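PDB 1DDZ: carbonic anhydrase, which catalyses the reversible, zinc-dependent hydration of carbon dioxide to hydrogencarbonate as a beta-class carbonic anhydrase of a red alga. Local coordinates for the interface of chains A and B. Sequence-based numbering; all coordinates share one arbitrary frame. Chains: chain A/B, Carbonic anhydrase.

The interface of chains A and B. Residues chain A 107, 110, 195, 400-401; chain B 147, 150, 361.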
loop_
_atom_site.group_PDB
_atom_site.type_symbol
_atom_site.label_atom_id
_atom_site.label_comp_id
_atom_site.label_asym_id
_atom_site.label_seq_id
_atom_site.Cartn_x
_atom_site.Cartn_y
_atom_site.Cartn_z
ATOM N N ILE A 107 -3.207 -1.144 -3.275
ATOM C CA ILE A 107 -2.994 -1.328 -4.703
ATOM C C ILE A 107 -3.151 -2.780 -5.130
ATOM O O ILE A 107 -3.469 -3.027 -6.277
ATOM C CB ILE A 107 -1.616 -0.792 -5.167
ATOM C CG1 ILE A 107 -1.528 -0.775 -6.694
ATOM C CG2 ILE A 107 -0.509 -1.636 -4.566
ATOM C CD1 ILE A 107 -1.921 0.496 -7.307
ATOM N N LEU A 110 -6.891 -2.756 -5.525
ATOM C CA LEU A 110 -7.246 -1.851 -6.598
ATOM C C LEU A 110 -6.846 -2.348 -8.013
ATOM O O LEU A 110 -7.606 -2.174 -8.974
ATOM C CB LEU A 110 -6.637 -0.479 -6.328
ATOM C CG LEU A 110 -7.117 0.304 -5.104
ATOM C CD1 LEU A 110 -6.288 1.566 -4.916
ATOM C CD2 LEU A 110 -8.563 0.641 -5.292
ATOM N N SER A 195 -12.506 4.640 -7.233
ATOM C CA SER A 195 -12.597 5.462 -8.442
ATOM C C SER A 195 -13.053 4.562 -9.611
ATOM O O SER A 195 -13.854 4.940 -10.447
ATOM C CB SER A 195 -11.230 6.089 -8.746
ATOM O OG SER A 195 -10.196 5.113 -8.727
ATOM N N GLY A 400 -4.393 3.776 -14.289
ATOM C CA GLY A 400 -3.710 4.178 -13.072
ATOM C C GLY A 400 -3.383 3.149 -12.019
ATOM O O GLY A 400 -2.337 3.237 -11.381
ATOM N N LEU A 401 -4.245 2.167 -11.816
ATOM C CA LEU A 401 -3.948 1.193 -10.785
ATOM C C LEU A 401 -3.354 -0.105 -11.307
ATOM O O LEU A 401 -2.290 -0.525 -10.855
ATOM C CB LEU A 401 -5.185 0.967 -9.903
ATOM C CG LEU A 401 -5.580 2.365 -9.402
ATOM C CD1 LEU A 401 -7.033 2.643 -9.613
ATOM C CD2 LEU A 401 -5.167 2.604 -7.988
ATOM N N LEU B 147 -6.973 7.744 -9.777
ATOM C CA LEU B 147 -6.040 7.124 -8.816
ATOM C C LEU B 147 -6.084 7.761 -7.418
ATOM O O LEU B 147 -6.330 7.076 -6.426
ATOM C CB LEU B 147 -4.607 7.214 -9.366
ATOM C CG LEU B 147 -3.301 6.706 -8.726
ATOM C CD1 LEU B 147 -3.037 7.284 -7.342
ATOM C CD2 LEU B 147 -3.285 5.218 -8.702
ATOM N N ASN B 150 -8.738 7.304 -4.505
ATOM C CA ASN B 150 -8.660 6.143 -3.626
ATOM C C ASN B 150 -7.874 6.501 -2.363
ATOM O O ASN B 150 -8.181 6.058 -1.260
ATOM C CB ASN B 150 -8.044 4.973 -4.378
ATOM C CG ASN B 150 -8.858 4.590 -5.592
ATOM O OD1 ASN B 150 -9.999 4.136 -5.477
ATOM N ND2 ASN B 150 -8.289 4.809 -6.775
ATOM N N MET B 361 1.286 3.637 -3.631
ATOM C CA MET B 361 0.186 4.615 -3.666
ATOM C C MET B 361 0.531 5.995 -3.094
ATOM O O MET B 361 0.082 7.019 -3.622
ATOM C CB MET B 361 -1.080 4.055 -2.997
ATOM C CG MET B 361 -1.800 2.994 -3.801
ATOM S SD MET B 361 -2.490 3.667 -5.291
ATOM C CE MET B 361 -3.866 4.586 -4.679
#
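B:Asn150 meets the N-terminal turn of helix 195-202 of the other chain, where its carboxamide pairs with both the backbone and the hydroxyl of A:Ser195. Followed from its root, its CB touches methyl CD1 of A:Leu110 at 3.9 Å, and its CG comes beside the second methyl of that leucine. The carbonyl oxygen OD1 accepts from the backbone N of A:Ser195 at 3.1 Å, in a nearly straight bond (168° at the hydrogen) whose donor is tilted from the carbonyl plane. At the other arm of the amide, ND2 donates to the hydroxyl OG of A:Ser195 at 2.7 Å, somewhat bent and also off the amide plane. A chi1 of 50° sets that hydroxyl between the serine's own backbone N and carbonyl carbon, beside the N that grips OD1. ND2 donates as well to the backbone O of B:Leu147, one turn earlier in its own helix, at 3.0 Å. Held at both its oxygen and its nitrogen, the amide is fixed in rotation. An alanine in place of B:Asn150 would probably leave the backbone N and hydroxyl of A:Ser195 without their partner across the interface and open a gap beside A:Leu110.

Next to this polar pair lies an apolar patch. Methyl CD2 of B:Leu147 presses on CD2 of A:Leu401, a tight 3.3 Å, and lies near the carbonyl O of A:Gly400. B:Met361 folds back at its CB-CG and CG-SD bonds (-67° and -74°), which brings its sulfur SD to CD1 of A:Ile107 at 3.8 Å and sets it against CD2 of A:Leu401, the two side chains crossing at about a right angle; its methyl CE reaches CD1 of A:Leu110.

The patch joins the starts of helices 107-119 and 195-202 and the loop before helix 402-405 of chain A to the starts of helices 147-161 and 361-373 of chain B, within the two-fold symmetric interface of two copies of the enzyme in the deposited assembly, probably its dimer contact, which repeats the patch with the chains exchanged.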